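Local coordinates for uncharacterized CONSERVED DOMAIN PROTEIN (Vibrio cholerae, PDB 3LKV), which probably serves as the substrate-binding component of an ABC transporter, holding phenylalanine in its pocket and also binding zinc ions, at residues K141-V146 with S194-A199; V173-L178 with Q188-K193; D182-T187 with I213-Q218. All coordinates share one frame; numbering follows the deposited sequence.

Contact 1 of 3, residues K141-V146 with S194-A199. With ZN (zinc ion), chain E.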
ATOM      1  N   LYS A 141     -42.715  12.060  12.101  1.00 31.56           N
ATOM      2  CA  LYS A 141     -43.303  11.503  13.316  1.00 32.29           C
ATOM      3  C   LYS A 141     -42.559  10.254  13.769  1.00 30.53           C
ATOM      4  O   LYS A 141     -42.647   9.859  14.912  1.00 30.04           O
ATOM      5  CB  LYS A 141     -44.786  11.155  13.102  1.00 33.41           C
ATOM      6  CG  LYS A 141     -45.631  12.338  12.593  1.00 39.24           C
ATOM      7  CD  LYS A 141     -45.552  13.577  13.565  1.00 45.38           C
ATOM      8  CE  LYS A 141     -46.893  14.415  13.649  1.00 47.17           C
ATOM      9  NZ  LYS A 141     -47.293  14.980  12.321  1.00 48.77           N
ATOM     10  N   SER A 142     -41.776   9.683  12.864  1.00 29.15           N
ATOM     11  CA  SER A 142     -41.271   8.360  12.990  1.00 28.04           C
ATOM     12  C   SER A 142     -39.831   8.237  12.462  1.00 26.29           C
ATOM     13  O   SER A 142     -39.550   8.634  11.313  1.00 24.08           O
ATOM     14  CB  SER A 142     -42.169   7.510  12.106  1.00 28.32           C
ATOM     15  OG  SER A 142     -42.218   6.264  12.666  1.00 33.73           O
ATOM     16  N   ILE A 143     -38.933   7.669  13.259  1.00 25.24           N
ATOM     17  CA  ILE A 143     -37.559   7.406  12.800  1.00 24.14           C
ATOM     18  C   ILE A 143     -37.310   5.930  12.873  1.00 23.68           C
ATOM     19  O   ILE A 143     -37.488   5.303  13.933  1.00 22.79           O
ATOM     20  CB  ILE A 143     -36.526   8.180  13.615  1.00 24.86           C
ATOM     21  CG1 ILE A 143     -36.685   9.676  13.387  1.00 25.54           C
ATOM     22  CG2 ILE A 143     -35.077   7.770  13.238  1.00 23.82           C
ATOM     23  CD1 ILE A 143     -35.721  10.543  14.259  1.00 25.28           C
ATOM     24  N   GLY A 144     -36.910   5.376  11.742  1.00 23.70           N
ATOM     25  CA  GLY A 144     -36.565   3.963  11.637  1.00 23.76           C
ATOM     26  C   GLY A 144     -35.078   3.797  11.872  1.00 24.25           C
ATOM     27  O   GLY A 144     -34.280   4.689  11.514  1.00 23.37           O
ATOM     28  N   VAL A 145     -34.691   2.684  12.489  1.00 23.86           N
ATOM     29  CA  VAL A 145     -33.273   2.447  12.707  1.00 24.32           C
ATOM     30  C   VAL A 145     -33.008   0.982  12.734  1.00 24.10           C
ATOM     31  O   VAL A 145     -33.796   0.217  13.273  1.00 24.82           O
ATOM     32  CB  VAL A 145     -32.738   3.174  13.991  1.00 25.22           C
ATOM     33  CG1 VAL A 145     -33.498   2.791  15.195  1.00 25.06           C
ATOM     34  CG2 VAL A 145     -31.219   2.898  14.206  1.00 24.75           C
ATOM     35  N   VAL A 146     -31.939   0.578  12.069  1.00 24.07           N
ATOM     36  CA  VAL A 146     -31.496  -0.802  12.064  1.00 23.79           C
ATOM     37  C   VAL A 146     -30.139  -0.815  12.771  1.00 24.80           C
ATOM     38  O   VAL A 146     -29.314   0.027  12.536  1.00 23.74           O
ATOM     39  CB  VAL A 146     -31.305  -1.299  10.621  1.00 24.04           C
ATOM     40  CG1 VAL A 146     -30.726  -2.744  10.610  1.00 21.31           C
ATOM     41  CG2 VAL A 146     -32.675  -1.240   9.857  1.00 22.90           C
ATOM     42  N   SER A 194     -41.668   4.141   8.710  1.00 27.36           N
ATOM     43  CA  SER A 194     -40.749   5.190   9.112  1.00 27.46           C
ATOM     44  C   SER A 194     -40.833   6.360   8.187  1.00 27.31           C
ATOM     45  O   SER A 194     -40.981   6.177   7.016  1.00 28.45           O
ATOM     46  CB  SER A 194     -39.331   4.647   9.106  1.00 27.14           C
ATOM     47  OG  SER A 194     -39.254   3.522   9.949  1.00 27.24           O
ATOM     48  N   ASP A 195     -40.727   7.571   8.691  1.00 27.66           N
ATOM     49  CA  ASP A 195     -40.633   8.720   7.785  1.00 28.62           C
ATOM     50  C   ASP A 195     -39.230   8.891   7.294  1.00 27.44           C
ATOM     51  O   ASP A 195     -39.026   9.500   6.263  1.00 28.40           O
ATOM     52  CB  ASP A 195     -41.135  10.009   8.449  1.00 29.66           C
ATOM     53  CG  ASP A 195     -42.620   9.918   8.843  1.00 32.24           C
ATOM     54  OD1 ASP A 195     -43.415   9.641   7.944  1.00 36.45           O
ATOM     55  OD2 ASP A 195     -42.979  10.086  10.037  1.00 36.00           O
ATOM     56  N   VAL A 196     -38.251   8.352   8.019  1.00 26.36           N
ATOM     57  CA  VAL A 196     -36.845   8.453   7.614  1.00 25.13           C
ATOM     58  C   VAL A 196     -36.093   7.352   8.317  1.00 25.06           C
ATOM     59  O   VAL A 196     -36.480   6.961   9.407  1.00 25.67           O
ATOM     60  CB  VAL A 196     -36.254   9.833   7.967  1.00 25.18           C
ATOM     61  CG1 VAL A 196     -36.417  10.152   9.477  1.00 26.20           C
ATOM     62  CG2 VAL A 196     -34.805   9.952   7.511  1.00 24.07           C
ATOM     63  N   ILE A 197     -35.055   6.818   7.691  1.00 24.56           N
ATOM     64  CA  ILE A 197     -34.205   5.846   8.329  1.00 24.27           C
ATOM     65  C   ILE A 197     -32.923   6.580   8.781  1.00 23.99           C
ATOM     66  O   ILE A 197     -32.294   7.331   7.987  1.00 23.74           O
ATOM     67  CB  ILE A 197     -33.790   4.753   7.375  1.00 24.46           C
ATOM     68  CG1 ILE A 197     -35.011   4.087   6.681  1.00 27.50           C
ATOM     69  CG2 ILE A 197     -32.927   3.766   8.094  1.00 22.37           C
ATOM     70  CD1 ILE A 197     -35.863   3.320   7.584  1.00 27.54           C
ATOM     71  N   TYR A 198     -32.571   6.380  10.037  1.00 22.56           N
ATOM     72  CA  TYR A 198     -31.346   6.887  10.584  1.00 23.12           C
ATOM     73  C   TYR A 198     -30.304   5.807  10.434  1.00 23.18           C
ATOM     74  O   TYR A 198     -30.357   4.780  11.086  1.00 22.33           O
ATOM     75  CB  TYR A 198     -31.532   7.235  12.064  1.00 23.85           C
ATOM     76  CG  TYR A 198     -30.274   7.741  12.785  1.00 25.80           C
ATOM     77  CD1 TYR A 198     -29.532   8.773  12.270  1.00 24.50           C
ATOM     78  CD2 TYR A 198     -29.875   7.205  13.999  1.00 26.40           C
ATOM     79  CE1 TYR A 198     -28.435   9.268  12.923  1.00 27.25           C
ATOM     80  CE2 TYR A 198     -28.748   7.708  14.686  1.00 27.89           C
ATOM     81  CZ  TYR A 198     -28.031   8.738  14.140  1.00 26.16           C
ATOM     82  OH  TYR A 198     -26.906   9.224  14.759  1.00 25.97           O
ATOM     83  N   ALA A 199     -29.346   6.040   9.550  1.00 22.93           N
ATOM     84  CA  ALA A 199     -28.287   5.074   9.325  1.00 22.81           C
ATOM     85  C   ALA A 199     -27.181   5.434  10.342  1.00 22.94           C
ATOM     86  O   ALA A 199     -26.475   6.418  10.179  1.00 22.90           O
ATOM     87  CB  ALA A 199     -27.770   5.156   7.857  1.00 22.20           C
TER
HETATM   88 ZN    ZN E 403     -41.308   5.379   5.045  0.50 64.70          ZN
HETATM   89  O   HOH W   1     -29.568   2.126  10.930  1.00 33.42           O
HETATM   90  O   HOH W   2     -43.744   5.346   4.598  1.00 30.86           O
HETATM   91  O   HOH W   3     -41.329   7.491   4.101  1.00 39.63           O
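Strands 142-146 and 196-199 run side by side in the same direction, their short axes 40° apart. The glycine of the first strand is gripped through both its peptide groups: Gly144 N donates to Val196 O (2.9 Å), and Tyr198 N donates to Gly144 O (2.8 Å), both bonds lying nearly along the C=O axis. Before the pairing proper begins, Asp195 turns its side chain back to the start of the other strand. With chi1 -62°, its CG stands beside its own backbone N, anti to the carbonyl carbon. Asp195 CB lies 3.6 Å from Ser142 O. At the tip, Asp195 OD2 accepts a fairly straight bond from Lys141 N (2.9 Å, 161°), which meets the oxygen from above the carboxylate plane; OD2 also lies 3.4 Å from Ser142 CB. A backbone bond from Asp195 N to Ser142 O (3.1 Å) fixes the base of the same side chain. On one face of the sheet Ile143 lies alongside Val196 and the CB of Tyr198, all pointing the same way; the ring then turns off from the strand pair, and Tyr198 OH is hydrogen-bonded to His129 ND1. On the other face, beside Ile197, Ser194 OG comes to 3.2 Å from Gly144 CA, filling the side where glycine carries no side chain. That hydroxyl has its hydrogen-bond partner in Ile190 O. Further along, a water bridges Val146 N and Tyr198 O. Ser194 O binds zinc at 2.1 Å, together with Ala191 O, Thr221 OG1 and two waters, so the metal sits on the loop between helix 183-191 and the following strand. Adjacent parallel strands inside an alpha/beta sheet are typical of the Rossmann-like lobes of periplasmic binding proteins.

Contact 2 of 3, residues V173-L178 with Q188-K193. With ZN (zinc ion), chain E.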
ATOM      1  N   VAL A 173     -38.828   3.346  15.275  1.00 27.35           N
ATOM      2  CA  VAL A 173     -39.151   2.043  14.775  1.00 27.88           C
ATOM      3  C   VAL A 173     -37.858   1.273  14.561  1.00 27.83           C
ATOM      4  O   VAL A 173     -37.044   1.664  13.748  1.00 27.55           O
ATOM      5  CB  VAL A 173     -39.862   2.149  13.440  1.00 28.59           C
ATOM      6  CG1 VAL A 173     -40.226   0.745  12.944  1.00 28.94           C
ATOM      7  CG2 VAL A 173     -41.120   3.022  13.577  1.00 30.67           C
ATOM      8  N   GLU A 174     -37.671   0.177  15.275  1.00 27.39           N
ATOM      9  CA  GLU A 174     -36.381  -0.505  15.344  1.00 28.04           C
ATOM     10  C   GLU A 174     -36.377  -1.904  14.778  1.00 27.07           C
ATOM     11  O   GLU A 174     -37.336  -2.638  14.959  1.00 28.03           O
ATOM     12  CB  GLU A 174     -35.972  -0.676  16.798  1.00 29.20           C
ATOM     13  CG  GLU A 174     -36.152   0.549  17.674  1.00 34.44           C
ATOM     14  CD  GLU A 174     -35.766   0.314  19.157  1.00 39.14           C
ATOM     15  OE1 GLU A 174     -35.085  -0.703  19.512  1.00 41.16           O
ATOM     16  OE2 GLU A 174     -36.156   1.202  19.955  1.00 43.92           O
ATOM     17  N   ALA A 175     -35.280  -2.304  14.154  1.00 25.80           N
ATOM     18  CA  ALA A 175     -35.088  -3.692  13.808  1.00 25.40           C
ATOM     19  C   ALA A 175     -33.607  -4.044  13.958  1.00 25.59           C
ATOM     20  O   ALA A 175     -32.734  -3.193  13.745  1.00 27.52           O
ATOM     21  CB  ALA A 175     -35.557  -3.940  12.443  1.00 24.80           C
ATOM     22  N   THR A 176     -33.306  -5.280  14.323  1.00 24.61           N
ATOM     23  CA  THR A 176     -31.921  -5.652  14.467  1.00 24.72           C
ATOM     24  C   THR A 176     -31.469  -6.461  13.289  1.00 24.42           C
ATOM     25  O   THR A 176     -32.270  -7.073  12.622  1.00 23.10           O
ATOM     26  CB  THR A 176     -31.630  -6.403  15.773  1.00 23.80           C
ATOM     27  OG1 THR A 176     -32.455  -7.554  15.859  1.00 21.54           O
ATOM     28  CG2 THR A 176     -31.878  -5.471  16.937  1.00 25.26           C
ATOM     29  N   ALA A 177     -30.163  -6.414  13.043  1.00 23.71           N
ATOM     30  CA  ALA A 177     -29.516  -7.180  12.005  1.00 23.91           C
ATOM     31  C   ALA A 177     -28.245  -7.729  12.626  1.00 23.50           C
ATOM     32  O   ALA A 177     -27.398  -6.969  13.066  1.00 22.45           O
ATOM     33  CB  ALA A 177     -29.189  -6.260  10.814  1.00 23.61           C
ATOM     34  N   LEU A 178     -28.136  -9.042  12.702  1.00 24.63           N
ATOM     35  CA  LEU A 178     -26.999  -9.675  13.348  1.00 26.52           C
ATOM     36  C   LEU A 178     -25.761  -9.741  12.459  1.00 27.20           C
ATOM     37  O   LEU A 178     -24.667  -9.980  12.937  1.00 29.39           O
ATOM     38  CB  LEU A 178     -27.369 -11.107  13.785  1.00 27.04           C
ATOM     39  CG  LEU A 178     -28.617 -11.170  14.705  1.00 30.01           C
ATOM     40  CD1 LEU A 178     -28.931 -12.628  15.083  1.00 27.36           C
ATOM     41  CD2 LEU A 178     -28.423 -10.286  15.964  1.00 27.90           C
ATOM     42  N   GLN A 188     -36.183  -3.214   5.037  1.00 27.72           N
ATOM     43  CA  GLN A 188     -37.468  -3.478   4.403  1.00 28.88           C
ATOM     44  C   GLN A 188     -38.568  -3.657   5.429  1.00 28.13           C
ATOM     45  O   GLN A 188     -39.652  -3.142   5.253  1.00 28.13           O
ATOM     46  CB  GLN A 188     -37.374  -4.727   3.551  1.00 29.66           C
ATOM     47  CG  GLN A 188     -38.606  -4.998   2.789  1.00 34.34           C
ATOM     48  CD  GLN A 188     -38.581  -6.371   2.181  1.00 38.83           C
ATOM     49  OE1 GLN A 188     -38.396  -7.372   2.886  1.00 44.69           O
ATOM     50  NE2 GLN A 188     -38.750  -6.437   0.877  1.00 39.85           N
ATOM     51  N   ALA A 189     -38.293  -4.392   6.497  1.00 26.90           N
ATOM     52  CA  ALA A 189     -39.299  -4.596   7.527  1.00 26.66           C
ATOM     53  C   ALA A 189     -39.799  -3.284   8.139  1.00 26.55           C
ATOM     54  O   ALA A 189     -40.897  -3.253   8.710  1.00 27.50           O
ATOM     55  CB  ALA A 189     -38.771  -5.529   8.651  1.00 25.42           C
ATOM     56  N   ILE A 190     -39.019  -2.215   8.081  1.00 25.66           N
ATOM     57  CA  ILE A 190     -39.410  -0.998   8.808  1.00 25.86           C
ATOM     58  C   ILE A 190     -39.615   0.262   7.973  1.00 24.75           C
ATOM     59  O   ILE A 190     -40.102   1.271   8.507  1.00 23.28           O
ATOM     60  CB  ILE A 190     -38.382  -0.652   9.946  1.00 26.50           C
ATOM     61  CG1 ILE A 190     -36.997  -0.275   9.374  1.00 28.49           C
ATOM     62  CG2 ILE A 190     -38.281  -1.802  10.908  1.00 27.88           C
ATOM     63  CD1 ILE A 190     -36.041   0.393  10.433  1.00 32.05           C
ATOM     64  N   ALA A 191     -39.223   0.221   6.704  1.00 23.94           N
ATOM     65  CA  ALA A 191     -39.124   1.444   5.929  1.00 25.20           C
ATOM     66  C   ALA A 191     -40.511   2.091   5.734  1.00 25.59           C
ATOM     67  O   ALA A 191     -40.604   3.293   5.753  1.00 25.65           O
ATOM     68  CB  ALA A 191     -38.447   1.198   4.585  1.00 24.54           C
ATOM     69  N   GLU A 192     -41.573   1.308   5.627  1.00 25.51           N
ATOM     70  CA  GLU A 192     -42.910   1.868   5.398  1.00 27.53           C
ATOM     71  C   GLU A 192     -43.554   2.424   6.678  1.00 28.91           C
ATOM     72  O   GLU A 192     -44.453   3.267   6.606  1.00 30.31           O
ATOM     73  CB  GLU A 192     -43.828   0.837   4.700  1.00 26.26           C
ATOM     74  CG  GLU A 192     -43.359   0.442   3.217  1.00 25.09           C
ATOM     75  CD  GLU A 192     -43.364   1.610   2.214  1.00 24.66           C
ATOM     76  OE1 GLU A 192     -43.492   2.817   2.594  1.00 24.05           O
ATOM     77  OE2 GLU A 192     -43.250   1.332   1.004  1.00 26.33           O
ATOM     78  N   LYS A 193     -43.092   1.974   7.841  1.00 29.01           N
ATOM     79  CA  LYS A 193     -43.528   2.564   9.120  1.00 29.36           C
ATOM     80  C   LYS A 193     -42.635   3.745   9.532  1.00 28.43           C
ATOM     81  O   LYS A 193     -42.841   4.319  10.587  1.00 28.41           O
ATOM     82  CB  LYS A 193     -43.478   1.520  10.262  1.00 31.02           C
ATOM     83  CG  LYS A 193     -44.320   0.212  10.082  1.00 33.65           C
ATOM     84  CD  LYS A 193     -43.497  -1.015  10.550  1.00 37.54           C
ATOM     85  CE  LYS A 193     -44.329  -2.111  11.230  1.00 40.65           C
ATOM     86  NZ  LYS A 193     -45.254  -2.859  10.337  1.00 40.63           N
TER
HETATM   87 ZN    ZN E 403     -41.308   5.379   5.045  0.50 64.70          ZN
HETATM   88  O   HOH W   2     -43.744   5.346   4.598  1.00 30.86           O
HETATM   89  O   HOH W   3     -41.329   7.491   4.101  1.00 39.63           O
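In a beta-alpha-beta crossover, edge strand 171-176 leads into helix 183-191, which packs over the sheet before the chain re-enters it as strand 196-199, beyond strand 142-147. Val173 and Ile190 carry most of the buried surface, their side chains overlapping flank to flank and running in opposite senses. Val173 CG1, anti to the backbone N (chi1 -179°), fits against Ile190 CB at 3.8 Å and lies equally near Ile190 CG2. The isoleucine has its CG1 in the crowded position between backbone N and carbonyl carbon (chi1 66°); its CG2 also meets Ala175 CB at 3.8 Å, and its CD1 approaches the strand backbone at Val173 O (3.7 Å). One branched side chain of the helix thus spans two residues of the strand that point to the same face. Val146, on the neighbouring strand 142-147 of the sheet, also packs on Ile190. No hydrogen bond joins the two segments. Just past Ile190 the chain turns, and Ala191 O binds zinc at 2.3 Å. Lys193 lends its CB to the edge of the patch, its amine turned off from the strand. The other branch, Val173 CG2, rests 3.7 Å from Lys193 O, a carbonyl that accepts a hydrogen bond from Ser142 OG.

Contact 3 of 3, residues D182-T187 with I213-Q218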
ATOM      1  N   ASP A 182     -28.275  -9.396   6.699  1.00 28.39           N
ATOM      2  CA  ASP A 182     -29.655  -9.213   7.133  1.00 28.75           C
ATOM      3  C   ASP A 182     -30.081  -7.737   7.097  1.00 28.23           C
ATOM      4  O   ASP A 182     -31.229  -7.436   7.443  1.00 28.35           O
ATOM      5  CB  ASP A 182     -29.877  -9.604   8.610  1.00 30.40           C
ATOM      6  CG  ASP A 182     -29.354 -10.980   8.989  1.00 32.86           C
ATOM      7  OD1 ASP A 182     -29.410 -11.930   8.205  1.00 36.44           O
ATOM      8  OD2 ASP A 182     -28.936 -11.087  10.151  1.00 38.43           O
ATOM      9  N   VAL A 183     -29.178  -6.814   6.783  1.00 26.73           N
ATOM     10  CA  VAL A 183     -29.494  -5.383   6.929  1.00 25.67           C
ATOM     11  C   VAL A 183     -30.584  -4.944   5.955  1.00 26.29           C
ATOM     12  O   VAL A 183     -31.492  -4.188   6.319  1.00 25.69           O
ATOM     13  CB  VAL A 183     -28.244  -4.504   6.785  1.00 24.99           C
ATOM     14  CG1 VAL A 183     -28.624  -3.055   6.451  1.00 23.35           C
ATOM     15  CG2 VAL A 183     -27.394  -4.619   8.107  1.00 24.58           C
ATOM     16  N   GLN A 184     -30.539  -5.456   4.739  1.00 26.40           N
ATOM     17  CA  GLN A 184     -31.551  -5.064   3.749  1.00 27.28           C
ATOM     18  C   GLN A 184     -32.981  -5.534   4.152  1.00 27.14           C
ATOM     19  O   GLN A 184     -33.940  -4.753   4.138  1.00 25.72           O
ATOM     20  CB  GLN A 184     -31.141  -5.533   2.349  1.00 27.35           C
ATOM     21  CG  GLN A 184     -32.151  -5.163   1.275  1.00 31.31           C
ATOM     22  CD  GLN A 184     -31.658  -5.427  -0.167  1.00 32.37           C
ATOM     23  OE1 GLN A 184     -30.502  -5.602  -0.418  1.00 35.80           O
ATOM     24  NE2 GLN A 184     -32.560  -5.439  -1.083  1.00 35.26           N
ATOM     25  N   SER A 185     -33.105  -6.786   4.562  1.00 27.32           N
ATOM     26  CA  SER A 185     -34.383  -7.283   5.078  1.00 28.71           C
ATOM     27  C   SER A 185     -34.887  -6.483   6.290  1.00 27.47           C
ATOM     28  O   SER A 185     -36.063  -6.216   6.381  1.00 27.58           O
ATOM     29  CB  SER A 185     -34.256  -8.714   5.572  1.00 28.96           C
ATOM     30  OG  SER A 185     -33.906  -9.523   4.529  1.00 32.76           O
ATOM     31  N   ALA A 186     -34.012  -6.222   7.248  1.00 25.43           N
ATOM     32  CA  ALA A 186     -34.366  -5.399   8.396  1.00 25.65           C
ATOM     33  C   ALA A 186     -34.865  -4.016   7.945  1.00 25.39           C
ATOM     34  O   ALA A 186     -35.884  -3.561   8.419  1.00 26.94           O
ATOM     35  CB  ALA A 186     -33.159  -5.242   9.356  1.00 25.25           C
ATOM     36  N   THR A 187     -34.160  -3.362   7.037  1.00 24.97           N
ATOM     37  CA  THR A 187     -34.613  -2.080   6.510  1.00 25.87           C
ATOM     38  C   THR A 187     -36.017  -2.197   5.871  1.00 26.98           C
ATOM     39  O   THR A 187     -36.915  -1.399   6.139  1.00 26.25           O
ATOM     40  CB  THR A 187     -33.658  -1.566   5.476  1.00 25.28           C
ATOM     41  OG1 THR A 187     -32.350  -1.533   6.060  1.00 26.96           O
ATOM     42  CG2 THR A 187     -34.066  -0.143   4.969  1.00 22.15           C
ATOM     43  N   ILE A 213     -30.116   1.195   1.336  1.00 27.88           N
ATOM     44  CA  ILE A 213     -30.613   2.280   0.523  1.00 28.99           C
ATOM     45  C   ILE A 213     -31.527   1.729  -0.579  1.00 29.20           C
ATOM     46  O   ILE A 213     -32.515   2.373  -0.938  1.00 29.37           O
ATOM     47  CB  ILE A 213     -29.451   3.193   0.015  1.00 29.26           C
ATOM     48  CG1 ILE A 213     -29.066   4.107   1.179  1.00 29.48           C
ATOM     49  CG2 ILE A 213     -29.861   4.020  -1.222  1.00 30.18           C
ATOM     50  CD1 ILE A 213     -27.816   4.825   1.041  1.00 29.99           C
ATOM     51  N   VAL A 214     -31.244   0.515  -1.034  1.00 28.52           N
ATOM     52  CA  VAL A 214     -32.085  -0.098  -2.033  1.00 28.55           C
ATOM     53  C   VAL A 214     -33.476  -0.302  -1.432  1.00 27.84           C
ATOM     54  O   VAL A 214     -34.450   0.087  -2.041  1.00 27.40           O
ATOM     55  CB  VAL A 214     -31.502  -1.443  -2.585  1.00 28.93           C
ATOM     56  CG1 VAL A 214     -32.603  -2.265  -3.383  1.00 30.34           C
ATOM     57  CG2 VAL A 214     -30.308  -1.160  -3.490  1.00 28.24           C
ATOM     58  N   ALA A 215     -33.542  -0.875  -0.235  1.00 26.50           N
ATOM     59  CA  ALA A 215     -34.803  -1.063   0.464  1.00 26.82           C
ATOM     60  C   ALA A 215     -35.511   0.286   0.771  1.00 27.36           C
ATOM     61  O   ALA A 215     -36.738   0.383   0.607  1.00 27.03           O
ATOM     62  CB  ALA A 215     -34.619  -1.899   1.772  1.00 24.90           C
ATOM     63  N   ALA A 216     -34.769   1.288   1.246  1.00 26.22           N
ATOM     64  CA  ALA A 216     -35.390   2.566   1.575  1.00 26.33           C
ATOM     65  C   ALA A 216     -35.967   3.230   0.326  1.00 26.85           C
ATOM     66  O   ALA A 216     -37.119   3.717   0.347  1.00 24.89           O
ATOM     67  CB  ALA A 216     -34.389   3.497   2.248  1.00 26.44           C
ATOM     68  N   ASN A 217     -35.152   3.271  -0.736  1.00 26.65           N
ATOM     69  CA  ASN A 217     -35.590   3.803  -1.991  1.00 28.69           C
ATOM     70  C   ASN A 217     -36.852   3.106  -2.510  1.00 28.38           C
ATOM     71  O   ASN A 217     -37.731   3.730  -3.014  1.00 28.20           O
ATOM     72  CB  ASN A 217     -34.481   3.756  -3.044  1.00 28.90           C
ATOM     73  CG  ASN A 217     -33.444   4.828  -2.839  1.00 30.39           C
ATOM     74  OD1 ASN A 217     -33.629   5.755  -2.075  1.00 30.70           O
ATOM     75  ND2 ASN A 217     -32.348   4.708  -3.544  1.00 31.31           N
ATOM     76  N   GLN A 218     -36.941   1.818  -2.318  1.00 29.35           N
ATOM     77  CA  GLN A 218     -38.093   1.061  -2.747  1.00 31.01           C
ATOM     78  C   GLN A 218     -39.339   1.442  -1.959  1.00 30.00           C
ATOM     79  O   GLN A 218     -40.410   1.487  -2.515  1.00 28.23           O
ATOM     80  CB  GLN A 218     -37.768  -0.409  -2.556  1.00 32.18           C
ATOM     81  CG  GLN A 218     -38.640  -1.383  -3.284  1.00 39.02           C
ATOM     82  CD  GLN A 218     -38.052  -2.836  -3.191  1.00 48.64           C
ATOM     83  OE1 GLN A 218     -36.814  -3.056  -2.971  1.00 47.22           O
ATOM     84  NE2 GLN A 218     -38.953  -3.835  -3.371  1.00 53.09           N
TER
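Helices 183-187 and 213-218 run in nearly the same direction, their short axes 8.4 Å apart at closest approach and inclined at 22°. The backbones come nearest where Gln184 faces Ala215, with CA atoms 6.1 Å apart. Here the methyl of Ala215 projects toward the first helix and settles between two residues one turn apart. Its CB touches Thr187 CG2 at 3.7 Å and lies 3.8 Å from Gln184 O. The threonine divides its two branches: CG2, anti to the backbone N, faces the neighbouring helix, while OG1 (chi1 -54°) bends back and donates to Val183 O at 2.8 Å. That carbonyl also accepts the helical bond from Thr187 N, so it is held by two donors, the hydroxyl coming from above its plane. Gln184 reaches across with an extended chain (chi1 180°); its CG skirts Ala215 CB, and Gln184 NE2 ends 3.9 Å from Val214 CG1, the two side chains lying slantwise. These two lie on the solvent side, whereas Thr187 also packs on Val146 of strand 142-147 and on Met212 of the partner helix. No hydrogen bond or salt bridge links the helices. The contact therefore rests on van der Waals packing, two methyls at its buried part and the glutamine chain along its outer edge: the alanine methyl admits the close approach, and the threonine satisfies its hydroxyl within its own helix, leaving a methyl for the interface.

In the fold
All three contacts belong to one lobe, whose sheet holds strands 171-176, 142-147 and 196-199 in that order. Contacts 1 and 2 have centres about 8 Å apart, as do contacts 2 and 3; those of 1 and 3 are about 12 Å apart. Along the chain, contact 2 is nested within the loop closed by contact 1, while contact 3 crosses both. Helix 183-191 serves contacts 2 and 3, and Val146 of contact 1 packs against its Ala186 and Thr187. One zinc touches contacts 1 and 2, tying Ala191 O and Ser194 O to Thr221 OG1. Strand pair, covering helix and second helix form part of one alpha/beta lobe, consistent with two-lobed periplasmic binding proteins.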